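Local coordinates for GEO10716p1 (Drosophila melanogaster, PDB 7BTG), which probably removes phosphate from phosphorylated arginine residues of proteins, as a fly member of the low molecular weight protein tyrosine phosphatase family, at residues A[120-124]-A[138-142]. The protein carries 1 engineered substitution. Numbering follows the deposited sequence.
Sequences DEIIE and AYLQI
Q141 of helix 133-154 reaches across to the backbone of loop 120-124, a helix-to-loop contact in which one side-chain amide bonds two backbone carbonyls and, through a water, a backbone N-H. Both N-H groups of Q141 NE2 are used: one goes to D120 O at 3.3 Å, nearly straight (162°), the other to I122 O at 2.7 Å, more bent, and NE2 stands above both carbonyl planes. At the other end, Q141 OE1 accepts from a water at 2.6 Å, which in turn accepts from E124 N. The two carbonyls call for N-H donors, which sets the amide's flip. The chain beyond CG is extended (chi2 165°), carrying the amide to the loop. Alongside, the I123 and Q141 side chains slide past each other in opposite directions, I123 CD1 lying 3.9 Å from Q141 CB; I123 crosses I142 at about a right angle, and its CG2 meets A138 CB at 4.1 Å. A leucine in place of Q141 would probably leave the carbonyls of D120 and I122 without their donor. I123 O accepts a hydrogen bond from R13 NH1, in this family the P-loop arginine, and the loop leads straight into the Asp-Pro segment that carries the general acid in low molecular weight phosphatases.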
ATOM      1  N   ASP A 120       5.067  16.118  -0.701  1.00 43.41           N
ATOM      2  CA  ASP A 120       4.151  15.210  -0.020  1.00 42.40           C
ATOM      3  C   ASP A 120       4.259  13.785  -0.550  1.00 39.46           C
ATOM      4  O   ASP A 120       3.353  12.977  -0.333  1.00 36.45           O
ATOM      5  CB  ASP A 120       2.717  15.722  -0.143  1.00 42.28           C
ATOM      6  CG  ASP A 120       2.373  16.694   0.949  1.00 51.27           C
ATOM      7  OD1 ASP A 120       2.001  16.232   2.052  1.00 58.15           O
ATOM      8  OD2 ASP A 120       2.506  17.915   0.716  1.00 56.67           O
ATOM      9  N   GLU A 121       5.360  13.481  -1.242  1.00 38.96           N
ATOM     10  CA  GLU A 121       5.572  12.179  -1.870  1.00 33.92           C
ATOM     11  C   GLU A 121       5.642  11.045  -0.846  1.00 30.70           C
ATOM     12  O   GLU A 121       5.184   9.926  -1.111  1.00 29.71           O
ATOM     13  CB  GLU A 121       6.885  12.221  -2.652  1.00 31.40           C
ATOM     14  CG  GLU A 121       6.813  12.298  -4.137  1.00 43.21           C
ATOM     15  CD  GLU A 121       8.109  11.808  -4.757  1.00 44.85           C
ATOM     16  OE1 GLU A 121       9.188  12.016  -4.146  1.00 39.70           O
ATOM     17  OE2 GLU A 121       8.048  11.185  -5.839  1.00 56.89           O
ATOM     18  N   ILE A 122       6.269  11.295   0.298  1.00 26.88           N
ATOM     19  CA  ILE A 122       6.714  10.235   1.199  1.00 33.34           C
ATOM     20  C   ILE A 122       5.645   9.957   2.254  1.00 29.68           C
ATOM     21  O   ILE A 122       5.272  10.838   3.031  1.00 29.21           O
ATOM     22  CB  ILE A 122       8.052  10.604   1.872  1.00 32.49           C
ATOM     23  CG1 ILE A 122       9.098  11.033   0.845  1.00 30.36           C
ATOM     24  CG2 ILE A 122       8.595   9.421   2.648  1.00 32.98           C
ATOM     25  CD1 ILE A 122       9.535   9.908  -0.086  1.00 34.83           C
ATOM     26  N   ILE A 123       5.204   8.714   2.335  1.00 31.77           N
ATOM     27  CA  ILE A 123       4.236   8.303   3.337  1.00 29.12           C
ATOM     28  C   ILE A 123       5.000   7.669   4.490  1.00 27.21           C
ATOM     29  O   ILE A 123       5.465   6.534   4.382  1.00 32.33           O
ATOM     30  CB  ILE A 123       3.198   7.362   2.728  1.00 24.24           C
ATOM     31  CG1 ILE A 123       2.674   8.023   1.459  1.00 27.77           C
ATOM     32  CG2 ILE A 123       2.092   7.111   3.708  1.00 29.43           C
ATOM     33  CD1 ILE A 123       1.418   7.463   0.907  1.00 24.13           C
ATOM     34  N   GLU A 124       5.127   8.401   5.594  1.00 30.22           N
ATOM     35  CA  GLU A 124       5.974   8.008   6.713  1.00 33.84           C
ATOM     36  C   GLU A 124       5.331   6.927   7.570  1.00 31.15           C
ATOM     37  O   GLU A 124       4.115   6.915   7.789  1.00 26.85           O
ATOM     38  CB  GLU A 124       6.283   9.208   7.610  1.00 34.75           C
ATOM     39  CG  GLU A 124       6.747  10.462   6.877  1.00 39.66           C
ATOM     40  CD  GLU A 124       8.216  10.411   6.483  1.00 50.81           C
ATOM     41  OE1 GLU A 124       8.676   9.335   6.022  1.00 47.42           O
ATOM     42  OE2 GLU A 124       8.911  11.448   6.649  1.00 53.89           O
ATOM     43  N   ALA A 138      -0.962   9.812   7.236  1.00 33.95           N
ATOM     44  CA  ALA A 138      -0.794   8.704   6.301  1.00 32.66           C
ATOM     45  C   ALA A 138      -2.111   8.352   5.629  1.00 36.53           C
ATOM     46  O   ALA A 138      -2.150   8.062   4.426  1.00 34.11           O
ATOM     47  CB  ALA A 138      -0.220   7.478   7.021  1.00 27.17           C
ATOM     48  N   TYR A 139      -3.198   8.351   6.397  1.00 36.89           N
ATOM     49  CA  TYR A 139      -4.492   8.042   5.814  1.00 33.30           C
ATOM     50  C   TYR A 139      -4.821   9.019   4.695  1.00 29.37           C
ATOM     51  O   TYR A 139      -5.271   8.608   3.620  1.00 27.54           O
ATOM     52  CB  TYR A 139      -5.570   8.069   6.894  1.00 34.12           C
ATOM     53  CG  TYR A 139      -6.962   7.905   6.333  1.00 33.84           C
ATOM     54  CD1 TYR A 139      -7.696   9.009   5.909  1.00 42.04           C
ATOM     55  CD2 TYR A 139      -7.544   6.655   6.225  1.00 34.66           C
ATOM     56  CE1 TYR A 139      -8.952   8.866   5.389  1.00 38.50           C
ATOM     57  CE2 TYR A 139      -8.808   6.508   5.702  1.00 40.27           C
ATOM     58  CZ  TYR A 139      -9.504   7.617   5.286  1.00 33.15           C
ATOM     59  OH  TYR A 139     -10.768   7.490   4.761  1.00 45.49           O
ATOM     60  N   LEU A 140      -4.594  10.314   4.932  1.00 31.09           N
ATOM     61  CA  LEU A 140      -4.917  11.330   3.933  1.00 36.35           C
ATOM     62  C   LEU A 140      -4.021  11.204   2.706  1.00 34.26           C
ATOM     63  O   LEU A 140      -4.512  11.251   1.571  1.00 32.61           O
ATOM     64  CB  LEU A 140      -4.805  12.733   4.545  1.00 33.76           C
ATOM     65  CG  LEU A 140      -5.816  13.092   5.657  1.00 42.95           C
ATOM     66  CD1 LEU A 140      -5.354  14.305   6.474  1.00 31.35           C
ATOM     67  CD2 LEU A 140      -7.243  13.328   5.115  1.00 32.66           C
ATOM     68  N   GLN A 141      -2.707  11.037   2.914  1.00 32.95           N
ATOM     69  CA  GLN A 141      -1.801  10.797   1.791  1.00 33.70           C
ATOM     70  C   GLN A 141      -2.202   9.555   1.010  1.00 29.51           C
ATOM     71  O   GLN A 141      -2.140   9.541  -0.224  1.00 30.03           O
ATOM     72  CB  GLN A 141      -0.361  10.639   2.272  1.00 30.62           C
ATOM     73  CG  GLN A 141       0.457  11.895   2.433  1.00 32.71           C
ATOM     74  CD  GLN A 141       1.722  11.638   3.265  1.00 34.66           C
ATOM     75  OE1 GLN A 141       1.650  11.082   4.353  1.00 36.00           O
ATOM     76  NE2 GLN A 141       2.880  12.030   2.741  1.00 34.35           N
ATOM     77  N   ILE A 142      -2.593   8.493   1.709  1.00 32.03           N
ATOM     78  CA  ILE A 142      -2.933   7.256   1.018  1.00 29.52           C
ATOM     79  C   ILE A 142      -4.236   7.428   0.245  1.00 28.40           C
ATOM     80  O   ILE A 142      -4.371   6.957  -0.892  1.00 25.61           O
ATOM     81  CB  ILE A 142      -3.002   6.083   2.017  1.00 24.94           C
ATOM     82  CG1 ILE A 142      -1.607   5.715   2.545  1.00 30.19           C
ATOM     83  CG2 ILE A 142      -3.604   4.876   1.357  1.00 24.35           C
ATOM     84  CD1 ILE A 142      -1.633   4.878   3.841  1.00 28.27           C
TER
HETATM   85  O   HOH W   1       3.492  10.827   6.234  1.00 34.51           O